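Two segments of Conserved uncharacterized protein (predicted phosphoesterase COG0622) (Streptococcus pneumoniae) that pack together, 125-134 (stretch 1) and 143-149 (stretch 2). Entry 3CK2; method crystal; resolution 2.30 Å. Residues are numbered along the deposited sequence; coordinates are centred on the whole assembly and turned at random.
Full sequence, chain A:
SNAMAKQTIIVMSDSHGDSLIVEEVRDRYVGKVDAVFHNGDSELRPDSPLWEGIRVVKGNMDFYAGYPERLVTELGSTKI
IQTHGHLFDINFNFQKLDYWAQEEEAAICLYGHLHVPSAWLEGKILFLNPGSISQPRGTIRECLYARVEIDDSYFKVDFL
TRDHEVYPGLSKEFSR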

ATOM      1  N   ILE A 125       7.314 -13.148   3.306  1.00 18.97           N
ATOM      2  CA  ILE A 125       6.288 -12.164   2.995  1.00 18.35           C
ATOM      3  C   ILE A 125       6.752 -10.744   3.299  1.00 18.00           C
ATOM      4  O   ILE A 125       7.136 -10.419   4.434  1.00 17.39           O
ATOM      5  N   LEU A 126       6.706  -9.905   2.267  1.00 17.53           N
ATOM      6  CA  LEU A 126       6.884  -8.464   2.423  1.00 17.43           C
ATOM      7  C   LEU A 126       5.608  -7.828   2.982  1.00 18.11           C
ATOM      8  O   LEU A 126       4.521  -7.951   2.370  1.00 17.29           O
ATOM      9  N   PHE A 127       5.753  -7.177   4.149  1.00 18.67           N
ATOM     10  CA  PHE A 127       4.718  -6.335   4.744  1.00 19.50           C
ATOM     11  C   PHE A 127       5.103  -4.864   4.557  1.00 19.85           C
ATOM     12  O   PHE A 127       6.211  -4.450   4.895  1.00 20.22           O
ATOM     13  N   LEU A 128       4.166  -4.082   4.035  1.00 20.38           N
ATOM     14  CA  LEU A 128       4.417  -2.696   3.673  1.00 20.56           C
ATOM     15  C   LEU A 128       3.256  -1.808   4.072  1.00 20.32           C
ATOM     16  O   LEU A 128       2.100  -2.066   3.699  1.00 19.74           O
ATOM     17  N   ASN A 129       3.600  -0.759   4.820  1.00 20.32           N
ATOM     18  CA  ASN A 129       2.747   0.399   5.006  1.00 20.26           C
ATOM     19  C   ASN A 129       3.433   1.502   4.228  1.00 19.68           C
ATOM     20  O   ASN A 129       4.619   1.815   4.481  1.00 18.34           O
ATOM     21  N   PRO A 130       2.718   2.101   3.268  1.00 19.02           N
ATOM     22  CA  PRO A 130       3.387   3.141   2.484  1.00 18.88           C
ATOM     23  C   PRO A 130       3.627   4.463   3.242  1.00 18.81           C
ATOM     24  O   PRO A 130       4.204   5.349   2.672  1.00 17.71           O
ATOM     25  N   GLY A 131       3.205   4.552   4.511  1.00 19.05           N
ATOM     26  CA  GLY A 131       3.041   5.804   5.227  1.00 19.04           C
ATOM     27  C   GLY A 131       1.699   6.441   4.942  1.00 19.72           C
ATOM     28  O   GLY A 131       0.845   5.863   4.243  1.00 21.04           O
ATOM     29  N   SER A 132       1.492   7.646   5.484  1.00 19.85           N
ATOM     30  CA  SER A 132       0.360   8.496   5.109  1.00 18.92           C
ATOM     31  C   SER A 132       0.758   9.598   4.102  1.00 18.86           C
ATOM     32  O   SER A 132       1.682  10.388   4.335  1.00 18.30           O
ATOM     33  N   ILE A 133       0.027   9.661   2.982  1.00 18.73           N
ATOM     34  CA  ILE A 133       0.305  10.658   1.950  1.00 18.23           C
ATOM     35  C   ILE A 133      -0.214  12.054   2.358  1.00 18.71           C
ATOM     36  O   ILE A 133       0.028  13.005   1.646  1.00 18.48           O
ATOM     37  N   SER A 134      -0.949  12.173   3.488  1.00 18.66           N
ATOM     38  CA  SER A 134      -1.487  13.463   3.966  1.00 17.57           C
ATOM     39  C   SER A 134      -1.232  13.770   5.425  1.00 17.31           C
ATOM     40  O   SER A 134      -1.194  14.915   5.764  1.00 17.88           O
ATOM     41  N   CYS A 143       4.996  13.576   4.146  1.00 21.70           N
ATOM     42  CA  CYS A 143       3.947  12.806   3.480  1.00 21.06           C
ATOM     43  C   CYS A 143       4.608  11.895   2.446  1.00 21.06           C
ATOM     44  O   CYS A 143       5.490  12.331   1.664  1.00 20.67           O
ATOM     45  N   LEU A 144       4.212  10.621   2.471  1.00 21.04           N
ATOM     46  CA  LEU A 144       4.861   9.596   1.672  1.00 19.79           C
ATOM     47  C   LEU A 144       3.865   8.636   1.099  1.00 19.77           C
ATOM     48  O   LEU A 144       2.782   8.453   1.641  1.00 18.58           O
ATOM     49  N   TYR A 145       4.239   8.074  -0.049  1.00 20.20           N
ATOM     50  CA  TYR A 145       3.703   6.826  -0.561  1.00 20.55           C
ATOM     51  C   TYR A 145       4.897   5.937  -0.961  1.00 20.99           C
ATOM     52  O   TYR A 145       6.061   6.309  -0.778  1.00 21.21           O
ATOM     53  N   ALA A 146       4.604   4.757  -1.482  1.00 21.53           N
ATOM     54  CA  ALA A 146       5.628   3.728  -1.734  1.00 21.55           C
ATOM     55  C   ALA A 146       5.563   3.174  -3.164  1.00 21.51           C
ATOM     56  O   ALA A 146       4.497   3.052  -3.777  1.00 21.37           O
ATOM     57  N   ARG A 147       6.746   2.886  -3.676  1.00 22.76           N
ATOM     58  CA  ARG A 147       6.964   2.113  -4.899  1.00 23.93           C
ATOM     59  C   ARG A 147       7.651   0.784  -4.557  1.00 23.79           C
ATOM     60  O   ARG A 147       8.684   0.776  -3.873  1.00 24.91           O
ATOM     61  N   VAL A 148       7.081  -0.324  -5.015  1.00 24.27           N
ATOM     62  CA  VAL A 148       7.729  -1.630  -4.895  1.00 24.54           C
ATOM     63  C   VAL A 148       8.092  -2.175  -6.295  1.00 24.84           C
ATOM     64  O   VAL A 148       7.242  -2.221  -7.186  1.00 23.97           O
ATOM     65  N   GLU A 149       9.355  -2.577  -6.464  1.00 24.82           N
ATOM     66  CA  GLU A 149       9.782  -3.296  -7.675  1.00 26.12           C
ATOM     67  C   GLU A 149       9.982  -4.779  -7.366  1.00 25.74           C
ATOM     68  O   GLU A 149      10.581  -5.157  -6.357  1.00 25.68           O
TER

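How does the contact begin at Cys-143? Its CA-to-CB bond points toward stretch 1, and CB comes within 3.2 Å of the backbone O of Ile-133. With chi1 in the m rotamer, SG lies 3.7 Å from the O of Ser-134. The Cys-143 CA also makes a CA-H...O contact of 3.4 Å with the O of Ser-132, so this end of the interface rests largely on main-chain oxygens.

What ties the backbones together at Leu-144? Its N donates a nearly straight hydrogen bond to the O of Ser-132, 3.2 Å away, while its CA-to-CB bond points sideways and the side chain takes the m, t rotamer. The Leu-144 O is 3.3 Å from the N of Ile-133, but the angle is too poor for a hydrogen bond. That oxygen instead lies 2.7 Å from the O of water 1, which is also 2.8 Å from the O of Gly-131 and so bridges the two stretches.

Where does the ring of Tyr-145 go? The CA-to-CB bond points sideways, chi1 is p, and the end of the side chain leads away from stretch 1, where OH is hydrogen-bonded elsewhere in the structure. Ile-133, with both chi angles t, extends its CD1 to 3.7 Å from the Tyr-145 CD2, meeting the ring obliquely.

What fills the space between the strands from Ala-146 onward? Ala-146 points toward stretch 1, its CB 3.8 Å from the CB of Pro-130 and 4.0 Å from the CD2 of Leu-128. Arg-147 points away, as expected from strand alternation, and Val-148 points back in. Val-148, in the t rotamer, places CG2 3.4 Å from the CD2 of Leu-128 and CG1 3.9 Å from the CD2 of Leu-126. Both leucines are t, p and point toward stretch 2, completing a buried apolar layer; Glu-149 makes no contact with stretch 1.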

ATOM      1  CB  ILE A 125       4.952 -12.456   3.757  1.00 18.32           C
ATOM      2  CG1 ILE A 125       4.567 -13.942   3.627  1.00 17.44           C
ATOM      3  CG2 ILE A 125       3.834 -11.532   3.222  1.00 17.95           C
ATOM      4  CD1 ILE A 125       3.370 -14.400   4.456  1.00 17.21           C
ATOM      5  CB  LEU A 126       7.203  -7.817   1.079  1.00 16.89           C
ATOM      6  CG  LEU A 126       7.293  -6.290   1.032  1.00 16.72           C
ATOM      7  CD1 LEU A 126       8.454  -5.775   1.880  1.00 14.35           C
ATOM      8  CD2 LEU A 126       7.381  -5.812  -0.406  1.00 16.21           C
ATOM      9  CB  PHE A 127       4.535  -6.628   6.242  1.00 20.14           C
ATOM     10  CG  PHE A 127       4.010  -8.022   6.534  1.00 21.01           C
ATOM     11  CD1 PHE A 127       2.656  -8.237   6.800  1.00 21.13           C
ATOM     12  CD2 PHE A 127       4.866  -9.104   6.549  1.00 21.06           C
ATOM     13  CE1 PHE A 127       2.183  -9.515   7.064  1.00 19.64           C
ATOM     14  CE2 PHE A 127       4.390 -10.383   6.815  1.00 21.27           C
ATOM     15  CZ  PHE A 127       3.041 -10.580   7.050  1.00 21.12           C
ATOM     16  CB  LEU A 128       4.653  -2.557   2.156  1.00 21.09           C
ATOM     17  CG  LEU A 128       4.831  -1.154   1.552  1.00 20.54           C
ATOM     18  CD1 LEU A 128       6.191  -0.551   1.962  1.00 20.05           C
ATOM     19  CD2 LEU A 128       4.752  -1.277   0.062  1.00 21.64           C
ATOM     20  CB  ASN A 129       2.612   0.744   6.496  1.00 20.48           C
ATOM     21  CG  ASN A 129       1.549   1.818   6.760  1.00 21.61           C
ATOM     22  OD1 ASN A 129       1.446   2.795   6.027  1.00 22.44           O
ATOM     23  ND2 ASN A 129       0.769   1.637   7.816  1.00 21.64           N
ATOM     24  CB  PRO A 130       2.404   3.360   1.321  1.00 19.23           C
ATOM     25  CG  PRO A 130       1.065   3.105   1.940  1.00 18.48           C
ATOM     26  CD  PRO A 130       1.307   1.923   2.849  1.00 19.87           C
ATOM     27  CB  SER A 132      -0.312   9.086   6.342  1.00 18.98           C
ATOM     28  OG  SER A 132      -1.287  10.034   5.943  1.00 18.10           O
ATOM     29  CB  ILE A 133      -0.247  10.170   0.537  1.00 18.86           C
ATOM     30  CG1 ILE A 133       0.463  10.865  -0.645  1.00 18.79           C
ATOM     31  CG2 ILE A 133      -1.822  10.207   0.428  1.00 16.94           C
ATOM     32  CD1 ILE A 133       0.148  10.203  -1.994  1.00 17.03           C
ATOM     33  CB  SER A 134      -2.996  13.534   3.754  1.00 17.42           C
ATOM     34  OG  SER A 134      -3.286  13.425   2.396  1.00 18.52           O
ATOM     35  CB  CYS A 143       2.966  13.746   2.801  1.00 20.61           C
ATOM     36  SG  CYS A 143       1.976  14.744   3.910  1.00 20.08           S
ATOM     37  CB  LEU A 144       5.875   8.821   2.526  1.00 19.94           C
ATOM     38  CG  LEU A 144       7.149   9.525   3.068  1.00 18.09           C
ATOM     39  CD1 LEU A 144       7.861   8.607   4.054  1.00 15.60           C
ATOM     40  CD2 LEU A 144       8.125   9.969   1.967  1.00 16.49           C
ATOM     41  CB  TYR A 145       2.730   7.069  -1.720  1.00 20.42           C
ATOM     42  CG  TYR A 145       3.308   7.667  -2.979  1.00 21.81           C
ATOM     43  CD1 TYR A 145       3.596   6.856  -4.068  1.00 22.34           C
ATOM     44  CD2 TYR A 145       3.528   9.063  -3.105  1.00 20.09           C
ATOM     45  CE1 TYR A 145       4.094   7.389  -5.243  1.00 22.85           C
ATOM     46  CE2 TYR A 145       4.010   9.602  -4.270  1.00 20.40           C
ATOM     47  CZ  TYR A 145       4.310   8.761  -5.344  1.00 22.50           C
ATOM     48  OH  TYR A 145       4.841   9.235  -6.534  1.00 21.56           O
ATOM     49  CB  ALA A 146       5.534   2.564  -0.666  1.00 20.73           C
ATOM     50  CB  ARG A 147       7.839   2.893  -5.867  1.00 22.45           C
ATOM     51  CG  ARG A 147       8.067   2.151  -7.159  1.00 24.40           C
ATOM     52  CD  ARG A 147       8.929   2.939  -8.118  1.00 26.02           C
ATOM     53  NE  ARG A 147      10.244   3.191  -7.531  1.00 29.34           N
ATOM     54  CZ  ARG A 147      11.057   4.199  -7.871  1.00 30.18           C
ATOM     55  NH1 ARG A 147      10.713   5.079  -8.796  1.00 32.29           N
ATOM     56  NH2 ARG A 147      12.217   4.341  -7.265  1.00 28.93           N
ATOM     57  CB  VAL A 148       6.855  -2.686  -4.124  1.00 24.88           C
ATOM     58  CG1 VAL A 148       7.677  -3.984  -3.870  1.00 23.41           C
ATOM     59  CG2 VAL A 148       6.285  -2.099  -2.808  1.00 22.61           C
ATOM     60  CB  GLU A 149      10.993  -2.619  -8.281  1.00 25.82           C
ATOM     61  CG  GLU A 149      10.631  -1.157  -8.522  1.00 28.89           C
ATOM     62  CD  GLU A 149      11.628  -0.392  -9.339  1.00 30.03           C
ATOM     63  OE1 GLU A 149      12.765  -0.219  -8.840  1.00 34.30           O
ATOM     64  OE2 GLU A 149      11.253   0.040 -10.471  1.00 36.34           O
TER
HETATM   65  O   HOH W   1       0.787   6.599   1.506  1.00 20.79           O